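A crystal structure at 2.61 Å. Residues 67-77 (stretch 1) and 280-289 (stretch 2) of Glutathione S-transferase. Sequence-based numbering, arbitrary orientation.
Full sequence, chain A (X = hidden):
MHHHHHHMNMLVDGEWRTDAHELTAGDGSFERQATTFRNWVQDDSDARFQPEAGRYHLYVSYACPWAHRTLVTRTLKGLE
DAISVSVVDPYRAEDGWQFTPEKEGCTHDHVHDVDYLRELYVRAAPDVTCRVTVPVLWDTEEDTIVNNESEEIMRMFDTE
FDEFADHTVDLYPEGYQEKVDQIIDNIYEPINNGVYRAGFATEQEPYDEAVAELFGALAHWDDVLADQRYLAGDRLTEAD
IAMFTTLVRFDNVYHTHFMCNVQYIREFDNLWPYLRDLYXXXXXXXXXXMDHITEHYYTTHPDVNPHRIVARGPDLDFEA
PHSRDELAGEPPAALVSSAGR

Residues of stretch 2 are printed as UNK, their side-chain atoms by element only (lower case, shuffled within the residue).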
ATOM      1  N   ALA A  67     -11.367  -2.320 -19.982  1.00 21.84           N
ATOM      2  CA  ALA A  67     -11.983  -1.374 -20.903  1.00 20.10           C
ATOM      3  C   ALA A  67     -10.912  -0.529 -21.587  1.00 24.21           C
ATOM      4  O   ALA A  67     -11.033  -0.190 -22.764  1.00 21.93           O
ATOM      5  CB  ALA A  67     -12.977  -0.487 -20.173  1.00 14.84           C
ATOM      6  N   HIS A  68      -9.859  -0.208 -20.839  1.00 25.35           N
ATOM      7  CA  HIS A  68      -8.757   0.605 -21.346  1.00 23.67           C
ATOM      8  C   HIS A  68      -8.070  -0.062 -22.536  1.00 24.06           C
ATOM      9  O   HIS A  68      -7.528   0.615 -23.410  1.00 20.85           O
ATOM     10  CB  HIS A  68      -7.739   0.873 -20.233  1.00 21.24           C
ATOM     11  CG  HIS A  68      -6.684   1.871 -20.600  1.00 22.69           C
ATOM     12  ND1 HIS A  68      -5.483   1.963 -19.930  1.00 26.81           N
ATOM     13  CD2 HIS A  68      -6.652   2.823 -21.562  1.00 24.09           C
ATOM     14  CE1 HIS A  68      -4.755   2.925 -20.465  1.00 17.94           C
ATOM     15  NE2 HIS A  68      -5.441   3.464 -21.457  1.00 22.08           N
ATOM     16  N   ARG A  69      -8.100  -1.391 -22.563  1.00 22.46           N
ATOM     17  CA  ARG A  69      -7.537  -2.154 -23.672  1.00 18.44           C
ATOM     18  C   ARG A  69      -8.219  -1.795 -24.988  1.00 19.91           C
ATOM     19  O   ARG A  69      -7.561  -1.636 -26.015  1.00 21.33           O
ATOM     20  CB  ARG A  69      -7.659  -3.657 -23.406  1.00 18.25           C
ATOM     21  CG  ARG A  69      -6.364  -4.308 -22.947  1.00 18.92           C
ATOM     22  CD  ARG A  69      -6.597  -5.304 -21.821  1.00 22.14           C
ATOM     23  NE  ARG A  69      -7.192  -6.555 -22.285  1.00 26.37           N
ATOM     24  CZ  ARG A  69      -6.898  -7.748 -21.779  1.00 27.02           C
ATOM     25  NH1 ARG A  69      -6.013  -7.853 -20.797  1.00 17.26           N
ATOM     26  NH2 ARG A  69      -7.487  -8.837 -22.255  1.00 29.47           N
ATOM     27  N   THR A  70      -9.541  -1.662 -24.946  1.00 17.77           N
ATOM     28  CA  THR A  70     -10.315  -1.304 -26.128  1.00 22.80           C
ATOM     29  C   THR A  70     -10.030   0.131 -26.564  1.00 23.45           C
ATOM     30  O   THR A  70     -10.011   0.434 -27.755  1.00 23.26           O
ATOM     31  CB  THR A  70     -11.827  -1.463 -25.881  1.00 21.56           C
ATOM     32  OG1 THR A  70     -12.255  -0.512 -24.898  1.00 17.57           O
ATOM     33  CG2 THR A  70     -12.140  -2.868 -25.391  1.00 22.83           C
ATOM     34  N   LEU A  71      -9.803   1.008 -25.590  1.00 26.04           N
ATOM     35  CA  LEU A  71      -9.544   2.417 -25.868  1.00 21.63           C
ATOM     36  C   LEU A  71      -8.191   2.625 -26.542  1.00 22.20           C
ATOM     37  O   LEU A  71      -8.076   3.410 -27.484  1.00 27.74           O
ATOM     38  CB  LEU A  71      -9.614   3.237 -24.578  1.00 19.86           C
ATOM     39  CG  LEU A  71     -10.998   3.381 -23.943  1.00 21.09           C
ATOM     40  CD1 LEU A  71     -10.942   4.322 -22.749  1.00 19.14           C
ATOM     41  CD2 LEU A  71     -12.010   3.871 -24.968  1.00 18.57           C
ATOM     42  N   VAL A  72      -7.171   1.926 -26.053  1.00 21.47           N
ATOM     43  CA  VAL A  72      -5.831   2.023 -26.623  1.00 21.14           C
ATOM     44  C   VAL A  72      -5.827   1.524 -28.066  1.00 22.59           C
ATOM     45  O   VAL A  72      -5.201   2.125 -28.938  1.00 20.26           O
ATOM     46  CB  VAL A  72      -4.804   1.227 -25.788  1.00 19.92           C
ATOM     47  CG1 VAL A  72      -3.460   1.169 -26.499  1.00 14.65           C
ATOM     48  CG2 VAL A  72      -4.655   1.843 -24.406  1.00 17.16           C
ATOM     49  N   THR A  73      -6.548   0.435 -28.314  1.00 23.78           N
ATOM     50  CA  THR A  73      -6.650  -0.126 -29.656  1.00 21.58           C
ATOM     51  C   THR A  73      -7.408   0.811 -30.590  1.00 22.65           C
ATOM     52  O   THR A  73      -6.979   1.055 -31.718  1.00 21.70           O
ATOM     53  CB  THR A  73      -7.348  -1.497 -29.641  1.00 20.98           C
ATOM     54  OG1 THR A  73      -6.642  -2.384 -28.766  1.00 17.12           O
ATOM     55  CG2 THR A  73      -7.383  -2.093 -31.040  1.00 15.83           C
ATOM     56  N   ARG A  74      -8.531   1.338 -30.108  1.00 28.72           N
ATOM     57  CA  ARG A  74      -9.365   2.242 -30.895  1.00 21.80           C
ATOM     58  C   ARG A  74      -8.583   3.474 -31.332  1.00 26.63           C
ATOM     59  O   ARG A  74      -8.745   3.961 -32.450  1.00 28.52           O
ATOM     60  CB  ARG A  74     -10.602   2.666 -30.099  1.00 20.47           C
ATOM     61  CG  ARG A  74     -11.674   3.344 -30.939  1.00 26.66           C
ATOM     62  CD  ARG A  74     -12.811   3.875 -30.079  1.00 22.13           C
ATOM     63  NE  ARG A  74     -12.442   5.103 -29.379  1.00 29.21           N
ATOM     64  CZ  ARG A  74     -13.159   6.222 -29.407  1.00 25.24           C
ATOM     65  NH1 ARG A  74     -14.289   6.271 -30.098  1.00 23.69           N
ATOM     66  NH2 ARG A  74     -12.746   7.292 -28.742  1.00 23.82           N
ATOM     67  N   THR A  75      -7.729   3.972 -30.443  1.00 23.76           N
ATOM     68  CA  THR A  75      -6.914   5.143 -30.735  1.00 22.28           C
ATOM     69  C   THR A  75      -5.791   4.813 -31.714  1.00 24.47           C
ATOM     70  O   THR A  75      -5.530   5.569 -32.648  1.00 30.61           O
ATOM     71  CB  THR A  75      -6.308   5.734 -29.452  1.00 19.13           C
ATOM     72  OG1 THR A  75      -7.334   5.887 -28.463  1.00 28.40           O
ATOM     73  CG2 THR A  75      -5.668   7.084 -29.735  1.00 18.94           C
ATOM     74  N   LEU A  76      -5.132   3.678 -31.492  1.00 21.80           N
ATOM     75  CA  LEU A  76      -4.040   3.240 -32.354  1.00 23.50           C
ATOM     76  C   LEU A  76      -4.521   2.977 -33.775  1.00 25.19           C
ATOM     77  O   LEU A  76      -3.826   3.283 -34.744  1.00 29.00           O
ATOM     78  CB  LEU A  76      -3.379   1.981 -31.786  1.00 24.76           C
ATOM     79  CG  LEU A  76      -2.424   2.181 -30.608  1.00 21.85           C
ATOM     80  CD1 LEU A  76      -1.851   0.850 -30.151  1.00 25.79           C
ATOM     81  CD2 LEU A  76      -1.312   3.146 -30.981  1.00 18.61           C
ATOM     82  N   LYS A  77      -5.716   2.412 -33.891  1.00 23.48           N
ATOM     83  CA  LYS A  77      -6.284   2.079 -35.190  1.00 27.53           C
ATOM     84  C   LYS A  77      -6.853   3.306 -35.894  1.00 31.31           C
ATOM     85  O   LYS A  77      -6.949   3.340 -37.120  1.00 28.07           O
ATOM     86  CB  LYS A  77      -7.377   1.022 -35.035  1.00 31.04           C
ATOM     87  CG  LYS A  77      -7.229  -0.153 -35.973  1.00 34.74           C
ATOM     88  CD  LYS A  77      -5.913  -0.864 -35.735  1.00 28.29           C
ATOM     89  CE  LYS A  77      -5.806  -2.104 -36.595  1.00 19.00           C
ATOM     90  NZ  LYS A  77      -5.793  -1.789 -38.049  1.00 22.73           N
ATOM     91  N   UNK A 280       4.266   7.001 -24.398  1.00 28.54           N
ATOM     92  CA  UNK A 280       4.625   8.082 -25.308  1.00 26.85           C
ATOM     93  C   UNK A 280       4.333   7.744 -26.768  1.00 31.06           C
ATOM     94  O   UNK A 280       4.541   8.574 -27.652  1.00 23.44           O
ATOM     95  n   UNK A 280       8.320   9.176 -22.238  1.00 29.01           N
ATOM     96  o   UNK A 280       8.729   8.987 -24.439  1.00 29.90           O
ATOM     97  c   UNK A 280       6.440   8.953 -23.746  1.00 23.83           C
ATOM     98  c   UNK A 280       7.932   9.042 -23.503  1.00 32.73           C
ATOM     99  c   UNK A 280       6.102   8.439 -25.137  1.00 19.24           C
ATOM    100  N   UNK A 281       3.856   6.528 -27.018  1.00 27.59           N
ATOM    101  CA  UNK A 281       3.364   6.179 -28.345  1.00 31.36           C
ATOM    102  C   UNK A 281       2.173   7.079 -28.652  1.00 34.60           C
ATOM    103  O   UNK A 281       1.222   7.141 -27.873  1.00 36.12           O
ATOM    104  c   UNK A 281       2.953   4.700 -28.446  1.00 29.95           C
ATOM    105  c   UNK A 281       2.618   4.336 -29.884  1.00 22.84           C
ATOM    106  o   UNK A 281       4.025   3.869 -27.981  1.00 30.44           O
ATOM    107  N   UNK A 282       2.240   7.780 -29.782  1.00 34.45           N
ATOM    108  CA  UNK A 282       1.299   8.854 -30.092  1.00 37.46           C
ATOM    109  C   UNK A 282      -0.163   8.419 -30.027  1.00 41.30           C
ATOM    110  O   UNK A 282      -0.577   7.482 -30.710  1.00 32.26           O
ATOM    111  c   UNK A 282      -0.209  11.014 -32.465  1.00 37.63           C
ATOM    112  c   UNK A 282       0.905  10.731 -31.749  1.00 42.33           C
ATOM    113  c   UNK A 282       1.599   9.433 -31.476  1.00 38.86           C
ATOM    114  c   UNK A 282       0.549  12.902 -31.646  1.00 39.47           C
ATOM    115  n   UNK A 282       1.354  11.934 -31.248  1.00 46.88           N
ATOM    116  n   UNK A 282      -0.408  12.371 -32.386  1.00 47.76           N
ATOM    117  N   UNK A 283      -0.935   9.109 -29.192  1.00 33.29           N
ATOM    118  CA  UNK A 283      -2.354   8.837 -29.050  1.00 28.97           C
ATOM    119  C   UNK A 283      -2.710   8.119 -27.762  1.00 32.59           C
ATOM    120  O   UNK A 283      -3.799   8.307 -27.219  1.00 31.68           O
ATOM    121  N   UNK A 284      -1.787   7.297 -27.271  1.00 25.64           N
ATOM    122  CA  UNK A 284      -2.026   6.479 -26.086  1.00 29.40           C
ATOM    123  C   UNK A 284      -2.182   7.328 -24.821  1.00 30.00           C
ATOM    124  O   UNK A 284      -3.017   7.032 -23.964  1.00 28.57           O
ATOM    125  c   UNK A 284      -0.973   4.358 -26.952  1.00 30.44           C
ATOM    126  c   UNK A 284      -0.887   5.451 -25.886  1.00 32.46           C
ATOM    127  c   UNK A 284      -0.943   4.829 -24.498  1.00 26.51           C
ATOM    128  c   UNK A 284      -0.014   3.207 -26.736  1.00 22.22           C
ATOM    129  N   UNK A 285      -1.387   8.391 -24.722  1.00 32.97           N
ATOM    130  CA  UNK A 285      -1.372   9.247 -23.536  1.00 31.63           C
ATOM    131  C   UNK A 285      -2.747   9.830 -23.203  1.00 24.73           C
ATOM    132  O   UNK A 285      -3.095   9.980 -22.032  1.00 28.77           O
ATOM    133  c   UNK A 285      -0.361  10.370 -23.718  1.00 25.19           C
ATOM    134  N   UNK A 286      -3.525  10.147 -24.234  1.00 19.96           N
ATOM    135  CA  UNK A 286      -4.839  10.752 -24.039  1.00 29.09           C
ATOM    136  C   UNK A 286      -5.890   9.729 -23.613  1.00 27.61           C
ATOM    137  O   UNK A 286      -7.021  10.090 -23.289  1.00 25.85           O
ATOM    138  o   UNK A 286      -2.906  11.514 -26.799  1.00 42.38           O
ATOM    139  o   UNK A 286      -2.252  13.356 -25.801  1.00 49.27           O
ATOM    140  c   UNK A 286      -5.296  11.467 -25.313  1.00 32.34           C
ATOM    141  c   UNK A 286      -3.135  12.527 -26.106  1.00 44.19           C
ATOM    142  c   UNK A 286      -4.550  12.761 -25.611  1.00 37.54           C
ATOM    143  N   UNK A 287      -5.514   8.454 -23.616  1.00 29.28           N
ATOM    144  CA  UNK A 287      -6.420   7.393 -23.192  1.00 28.42           C
ATOM    145  C   UNK A 287      -6.178   7.033 -21.732  1.00 26.13           C
ATOM    146  O   UNK A 287      -6.833   6.147 -21.181  1.00 22.79           O
ATOM    147  c   UNK A 287      -6.092   6.504 -25.517  1.00 23.94           C
ATOM    148  o   UNK A 287      -5.119   5.387 -23.613  1.00 23.22           O
ATOM    149  c   UNK A 287      -6.261   6.131 -24.055  1.00 22.31           C
ATOM    150  N   UNK A 288      -5.230   7.727 -21.110  1.00 26.98           N
ATOM    151  CA  UNK A 288      -4.900   7.488 -19.711  1.00 22.81           C
ATOM    152  C   UNK A 288      -5.451   8.597 -18.821  1.00 23.99           C
ATOM    153  O   UNK A 288      -4.956   9.725 -18.836  1.00 29.00           O
ATOM    154  c   UNK A 288      -3.378   7.383 -19.501  1.00 18.63           C
ATOM    155  c   UNK A 288      -2.757   6.494 -20.565  1.00 17.21           C
ATOM    156  c   UNK A 288      -3.074   6.839 -18.115  1.00 14.73           C
ATOM    157  N   UNK A 289      -6.486   8.271 -18.053  1.00 21.17           N
ATOM    158  CA  UNK A 289      -7.074   9.217 -17.113  1.00 22.97           C
ATOM    159  C   UNK A 289      -6.809   8.772 -15.680  1.00 22.44           C
ATOM    160  O   UNK A 289      -7.627   8.078 -15.075  1.00 18.72           O
ATOM    161  o   UNK A 289      -8.441  12.208 -19.609  1.00 41.12           O
ATOM    162  c   UNK A 289      -8.653  11.578 -18.552  1.00 41.86           C
ATOM    163  c   UNK A 289      -8.575   9.357 -17.358  1.00 25.04           C
ATOM    164  o   UNK A 289      -8.650  12.117 -17.425  1.00 41.88           O
ATOM    165  c   UNK A 289      -8.930  10.091 -18.639  1.00 33.01           C
TER

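Position 280 opens the stretch with three carbons in a row, the last carrying one oxygen and one nitrogen, an amide, and it lies beyond reach of the helix 67-77. This is Gln280, outside the contact. At position 281 a single carbon carries one oxygen and one carbon, the beta-branched hydroxyl pattern; the CA-to-CB bond points toward the helix, and the terminal carbon lies 4.3 Å from Leu76 CD2. It is Thr281, and the light touch is made by its methyl, CG2.

Position 282 has one carbon leading to a five-membered ring of three carbons and two nitrogens, an imidazole. The ring stays clear of the helix; the backbone O of 282, 4.4 Å from Leu76 CD2, makes the approach instead. That makes it His282, an exposed residue.

Position 283 has no side-chain atoms, and its phi of 106° with psi of -31° would jam a CB against the carbonyl oxygen of the residue before. An ideal CB here would also sit a tight 3.0 Å from Thr75 CG2, so backbone strain and packing agree. The bare backbone lets the O of 283 come within 3.4 Å of Thr75 CG2. It is Gly283.

Four carbons, forked at the first with one arm two carbons long, occupy position 284. The CA-to-CB bond points sideways, yet the end of the chain comes nearer the helix: the last carbon of the long arm is 4.0 Å from Val72 CG1, and the carbon before it is 4.2 Å from Leu76 CD2. This is Ile284, with CD1 facing Val72 and CG1 facing Leu76. One buried side chain thus packs against two residues a helical turn apart.

Position 285 has a lone carbon pointing away from the helix, Ala285. Position 286 carries three carbons, the third bearing two oxygens, a carboxylate, and makes no contact with stretch 1; it is Glu286, an exposed residue.

At position 287 one carbon again bears an oxygen and a carbon, but here the oxygen lies 2.9 Å from His68 NE2, and the terminal carbon sits 3.3 Å from Thr75 OG1. The residue is Thr287, with the largest covered area of either stretch. His68 NE2 donates to Thr287 OG1 at the edge of the imidazole, near the ring plane, as an N-H donor requires. The same hydroxyl donates to Ile284 O, OG1 to O 2.7 Å, so it works as both acceptor and donor.

Three carbons, branched at the first, occupy position 288, with a terminal carbon 4.1 Å from His68 CE1: Val288. Position 289, three carbons ending in two oxygens, leaves the contact; it is Glu289, at the N-cap position before the next helix.

The contact combines one directional bond with close packing. Thr287 links the His68 imidazole to the backbone of its own turn, Ile284 packs on Val72 and Leu76, and Gly283 permits the close pass at Thr75. For a designer, the rule is economy: a short segment of loop and 3-10 turn docks on a helix through one doubly used hydroxyl, one apolar anchor and one glycine.

Stretch 2 (280-289) QTHGIAETVE
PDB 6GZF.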